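Local structure of O-methyltransferase family 2 (Planctopirus limnophila, 5I2H) at residues G197-D202 with P261-I266; T220-I225 with R247-A252. The protein probably transfers methyl groups from S-adenosyl-L-methionine to hydroxyl oxygens of small molecules, and binds the flavone apigenin. One frame throughout, in Å; residues are numbered along the deposited sequence.

Contact 1: residues G197-D202 with P261-I266; sequences GRVLLD and PPADDI
The guanidinium of Arg198 carries CB of Asp264 over one face, displaced toward the rim, and the carboxylate of Asp265 at its edge. Arg198 CG is anti to the carbonyl carbon and the chain bends at chi3, bringing NE and NH2 round to Asp265. The salt bridge is a side-on, two-nitrogen grip: NE of Arg198 reaches OD2 of Asp265 at 2.9 Å, and NH2 of Arg198 reaches OD1 of Asp265 at 2.8 Å. Both oxygens lie in the guanidinium plane, but the two planes are 41° apart, so the nitrogens come from above the carboxylate plane.

Asp264, its CG likewise anti to its carbonyl carbon, turns to the backbone instead. Its OD2 accepts Val199 N through the anti lone pair at 2.9 Å and takes water 1, which bridges to Gly197 O; its OD1 receives Lys187 N and water 2.

Two parallel bridges, Leu200 with Asp265 and Leu201 with Ile266, join neighbouring strands of the Rossmann-like methyltransferase sheet. Val199 O accepts two N-H groups: Asp264 N along a bent path (136° at the hydrogen) and Asp265 N almost straight (174°). CB of Leu201 packs on CB of Ala263 at 3.6 Å. CD1 of Leu201 meets CG of Pro261 at 3.7 Å.

All three charged residues are buried. Arg296 forms a second salt bridge to Asp265, and Arg198 NH1 and NH2 also donate to the neutral carbonyls Gln184 O and Gly294 O. The two arginines probably keep Asp265 ionised where the strands begin; for Asp264, just before, N-H groups and waters would favour the charged form, the guanidinium helping at longer range.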
# COMPACT_ATOMS: atom_id res chain seq x y z
N GLY A 197 -9.24 -20.01 -40.58
CA GLY A 197 -9.04 -19.40 -39.28
C GLY A 197 -8.44 -20.41 -38.31
O GLY A 197 -8.24 -21.59 -38.61
N ARG A 198 -8.15 -19.91 -37.11
CA ARG A 198 -7.59 -20.72 -36.03
C ARG A 198 -8.65 -21.00 -34.99
O ARG A 198 -9.62 -20.26 -34.85
CB ARG A 198 -6.40 -20.03 -35.38
CG ARG A 198 -5.26 -19.77 -36.43
CD ARG A 198 -4.03 -19.08 -35.86
NE ARG A 198 -3.25 -19.86 -34.90
CZ ARG A 198 -2.40 -20.82 -35.25
NH1 ARG A 198 -2.25 -21.16 -36.53
NH2 ARG A 198 -1.72 -21.48 -34.31
N VAL A 199 -8.47 -22.12 -34.28
CA VAL A 199 -9.27 -22.47 -33.12
C VAL A 199 -8.47 -22.09 -31.89
O VAL A 199 -7.36 -22.58 -31.69
CB VAL A 199 -9.64 -23.96 -33.12
CG1 VAL A 199 -10.36 -24.34 -31.82
CG2 VAL A 199 -10.50 -24.29 -34.36
N LEU A 200 -9.02 -21.18 -31.08
CA LEU A 200 -8.39 -20.72 -29.85
C LEU A 200 -9.09 -21.39 -28.68
O LEU A 200 -10.30 -21.20 -28.48
CB LEU A 200 -8.51 -19.20 -29.75
CG LEU A 200 -8.09 -18.57 -28.40
CD1 LEU A 200 -6.62 -18.91 -28.07
CD2 LEU A 200 -8.32 -17.04 -28.40
N LEU A 201 -8.34 -22.19 -27.93
CA LEU A 201 -8.81 -22.85 -26.71
C LEU A 201 -8.32 -22.10 -25.48
O LEU A 201 -7.11 -21.91 -25.31
CB LEU A 201 -8.31 -24.30 -26.64
CG LEU A 201 -8.48 -25.08 -25.33
CD1 LEU A 201 -9.95 -25.28 -24.96
CD2 LEU A 201 -7.73 -26.44 -25.39
N ASP A 202 -9.24 -21.74 -24.61
CA ASP A 202 -8.98 -20.87 -23.46
C ASP A 202 -9.17 -21.76 -22.24
O ASP A 202 -10.31 -22.09 -21.89
CB ASP A 202 -9.97 -19.70 -23.52
CG ASP A 202 -9.64 -18.57 -22.59
OD1 ASP A 202 -8.92 -18.79 -21.60
OD2 ASP A 202 -10.15 -17.43 -22.85
N PRO A 261 -9.77 -30.27 -26.12
CA PRO A 261 -10.26 -30.40 -27.51
C PRO A 261 -9.19 -29.94 -28.48
O PRO A 261 -8.29 -29.16 -28.12
CB PRO A 261 -11.48 -29.47 -27.54
CG PRO A 261 -11.14 -28.42 -26.52
CD PRO A 261 -10.39 -29.13 -25.41
N PRO A 262 -9.26 -30.39 -29.73
CA PRO A 262 -8.31 -29.93 -30.74
C PRO A 262 -8.35 -28.42 -30.87
O PRO A 262 -9.42 -27.81 -30.89
CB PRO A 262 -8.79 -30.62 -32.03
CG PRO A 262 -9.52 -31.82 -31.56
CD PRO A 262 -10.20 -31.38 -30.28
N ALA A 263 -7.17 -27.82 -30.98
CA ALA A 263 -7.04 -26.38 -31.06
C ALA A 263 -5.74 -26.02 -31.75
O ALA A 263 -4.76 -26.78 -31.69
CB ALA A 263 -7.08 -25.75 -29.67
N ASP A 264 -5.72 -24.84 -32.38
CA ASP A 264 -4.48 -24.30 -32.93
C ASP A 264 -3.68 -23.55 -31.86
O ASP A 264 -2.46 -23.68 -31.78
CB ASP A 264 -4.79 -23.36 -34.09
CG ASP A 264 -5.41 -24.09 -35.28
OD1 ASP A 264 -4.69 -24.88 -35.95
OD2 ASP A 264 -6.60 -23.88 -35.55
N ASP A 265 -4.36 -22.71 -31.08
CA ASP A 265 -3.76 -21.90 -30.03
C ASP A 265 -4.39 -22.28 -28.71
O ASP A 265 -5.61 -22.46 -28.64
CB ASP A 265 -4.01 -20.41 -30.25
CG ASP A 265 -3.30 -19.87 -31.49
OD1 ASP A 265 -2.19 -20.36 -31.79
OD2 ASP A 265 -3.84 -18.98 -32.16
N ILE A 266 -3.57 -22.35 -27.65
CA ILE A 266 -4.08 -22.59 -26.30
C ILE A 266 -3.64 -21.43 -25.42
O ILE A 266 -2.45 -21.11 -25.36
CB ILE A 266 -3.59 -23.93 -25.74
CG1 ILE A 266 -4.18 -25.05 -26.60
CG2 ILE A 266 -4.01 -24.06 -24.28
CD1 ILE A 266 -3.66 -26.42 -26.24
O HOH W 1 -8.16 -24.26 -37.60
O HOH W 2 -1.80 -24.34 -35.97

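Contact 2: residues T220-I225 with R247-A252; sequences TWRGII and RLELHA
OE2 of Glu249 has two donors in the conformer given for Arg222: one ordinary bond from Arg222 NH2 at 3.0 Å, part of a salt bridge using the anti lone pair, and one weak bond from water 3, itself weakly bonded to Arg222 NE. Glu249 stands on strand 248-252, which with strand 222-227 and helix 229-241 forms a beta-alpha-beta unit of the Rossmann-like sheet and is outermost on this side within the chain. Arg222 bends at chi3 (56°) to put NH2 there. OE1 of Glu249 accepts NE2 of His251 at 2.8 Å, so both oxygens have a partner.

The strands run parallel, their axes 17° apart, and four backbone bonds alternate along them, from Gly223 N to Arg247 O (2.9 Å) to His251 N with Ile225 O (2.8 Å, 179° at the hydrogen).

At the N-terminal end, NH1 of Arg247 donates to Trp221 O at 2.9 Å from above the carbonyl plane, while NH2 of Arg247 donates to Leu215 O. On the face bearing Ile225, CD1 of Leu248 lies over the side-chain-less Gly223, and CG1 of Ile225 touches CD2 of Leu250 at 3.7 Å. On the opposite face, CG2 of Ile224 approaches CD2 of His251 at 3.5 Å.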
# COMPACT_ATOMS: atom_id res chain seq x y z
N THR A 220 -13.04 -15.17 -38.76
CA THR A 220 -12.99 -16.54 -39.26
C THR A 220 -12.55 -17.53 -38.20
O THR A 220 -12.49 -18.73 -38.50
CB THR A 220 -12.03 -16.66 -40.44
OG1 THR A 220 -10.70 -16.36 -40.01
CG2 THR A 220 -12.41 -15.72 -41.56
N TRP A 221 -12.21 -17.08 -37.00
CA TRP A 221 -11.73 -18.00 -35.99
C TRP A 221 -12.89 -18.59 -35.21
O TRP A 221 -14.02 -18.11 -35.27
CB TRP A 221 -10.78 -17.32 -35.01
CG TRP A 221 -9.46 -16.94 -35.59
CD1 TRP A 221 -9.17 -16.73 -36.91
CD2 TRP A 221 -8.25 -16.71 -34.87
NE1 TRP A 221 -7.84 -16.35 -37.05
CE2 TRP A 221 -7.27 -16.33 -35.81
CE3 TRP A 221 -7.91 -16.77 -33.51
CZ2 TRP A 221 -5.95 -16.04 -35.44
CZ3 TRP A 221 -6.62 -16.47 -33.14
CH2 TRP A 221 -5.64 -16.11 -34.11
N ARG A 222 -12.59 -19.65 -34.45
CA ARG A 222 -13.53 -20.24 -33.51
C ARG A 222 -12.85 -20.34 -32.15
O ARG A 222 -11.63 -20.50 -32.06
CB ARG A 222 -14.03 -21.65 -33.92
CG ARG A 222 -14.94 -21.65 -35.13
CD ARG A 222 -15.58 -23.04 -35.38
NE ARG A 222 -16.32 -23.64 -34.26
CZ ARG A 222 -17.65 -23.54 -34.09
NH1 ARG A 222 -18.39 -22.83 -34.94
NH2 ARG A 222 -18.24 -24.14 -33.06
N GLY A 223 -13.64 -20.29 -31.10
CA GLY A 223 -13.12 -20.32 -29.75
C GLY A 223 -13.75 -21.43 -28.94
O GLY A 223 -14.87 -21.86 -29.21
N ILE A 224 -13.00 -21.89 -27.95
CA ILE A 224 -13.47 -22.90 -27.02
C ILE A 224 -13.07 -22.44 -25.62
O ILE A 224 -11.90 -22.18 -25.36
CB ILE A 224 -12.86 -24.29 -27.31
CG1 ILE A 224 -13.19 -24.74 -28.76
CG2 ILE A 224 -13.35 -25.27 -26.27
CD1 ILE A 224 -12.46 -26.01 -29.16
N ILE A 225 -14.05 -22.31 -24.73
CA ILE A 225 -13.76 -22.06 -23.33
C ILE A 225 -13.86 -23.39 -22.59
O ILE A 225 -14.91 -24.05 -22.62
CB ILE A 225 -14.75 -21.05 -22.72
CG1 ILE A 225 -14.95 -19.84 -23.65
CG2 ILE A 225 -14.30 -20.69 -21.29
CD1 ILE A 225 -13.65 -19.06 -23.98
N ARG A 247 -19.74 -18.86 -32.66
CA ARG A 247 -18.38 -19.30 -32.96
C ARG A 247 -17.64 -19.70 -31.69
O ARG A 247 -16.40 -19.84 -31.71
CB ARG A 247 -17.61 -18.22 -33.73
CG ARG A 247 -18.13 -17.95 -35.12
CD ARG A 247 -17.19 -17.01 -35.85
NE ARG A 247 -17.27 -15.61 -35.37
CZ ARG A 247 -16.23 -14.87 -34.97
NH1 ARG A 247 -14.98 -15.36 -34.95
NH2 ARG A 247 -16.45 -13.61 -34.61
N LEU A 248 -18.37 -19.89 -30.61
CA LEU A 248 -17.80 -20.24 -29.31
C LEU A 248 -18.45 -21.53 -28.80
O LEU A 248 -19.67 -21.70 -28.90
CB LEU A 248 -18.02 -19.09 -28.31
CG LEU A 248 -17.23 -19.14 -27.02
CD1 LEU A 248 -15.75 -18.81 -27.30
CD2 LEU A 248 -17.84 -18.16 -26.05
N GLU A 249 -17.65 -22.44 -28.28
CA GLU A 249 -18.15 -23.60 -27.57
C GLU A 249 -17.68 -23.52 -26.13
O GLU A 249 -16.57 -23.05 -25.87
CB GLU A 249 -17.65 -24.90 -28.14
CG GLU A 249 -17.98 -25.14 -29.56
CD GLU A 249 -17.25 -26.35 -30.15
OE1 GLU A 249 -16.53 -27.10 -29.43
OE2 GLU A 249 -17.38 -26.52 -31.37
N LEU A 250 -18.51 -24.01 -25.22
CA LEU A 250 -18.24 -24.04 -23.79
C LEU A 250 -18.15 -25.49 -23.35
O LEU A 250 -19.13 -26.24 -23.48
CB LEU A 250 -19.33 -23.31 -23.00
CG LEU A 250 -19.68 -21.92 -23.55
CD1 LEU A 250 -20.91 -21.31 -22.80
CD2 LEU A 250 -18.47 -20.98 -23.50
N HIS A 251 -16.98 -25.90 -22.85
CA HIS A 251 -16.74 -27.27 -22.42
C HIS A 251 -16.39 -27.32 -20.95
O HIS A 251 -15.43 -26.67 -20.50
CB HIS A 251 -15.61 -27.90 -23.22
CG HIS A 251 -15.94 -28.07 -24.66
ND1 HIS A 251 -16.11 -29.31 -25.23
CD2 HIS A 251 -16.17 -27.17 -25.63
CE1 HIS A 251 -16.39 -29.16 -26.52
NE2 HIS A 251 -16.43 -27.87 -26.78
N ALA A 252 -17.16 -28.12 -20.20
CA ALA A 252 -16.86 -28.39 -18.80
C ALA A 252 -15.80 -29.47 -18.74
O ALA A 252 -15.87 -30.48 -19.45
CB ALA A 252 -18.12 -28.82 -18.04
O HOH W 3 -14.27 -25.79 -32.57

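From the N terminus, strand 199-203 comes first, followed by helix 209-217 and strand 222-227; helix 229-241 then leads to strand 248-252, where contact 2 closes the shorter loop. The chain continues through a loop, with no further strand or helix, to strand 265-269, which returns beside the first strand and closes the larger loop at contact 1. Contact 2 is therefore nested inside contact 1. The two contacts, their centres about 8 Å apart, meet where Asp202 N and Ile224 O lie 2.8 Å apart, a probable hydrogen bond. With the bonds between strands 199-203 and 222-227, they set the order 248-252, 222-227, 199-203, 265-269 in four neighbouring strands of the methyltransferase sheet.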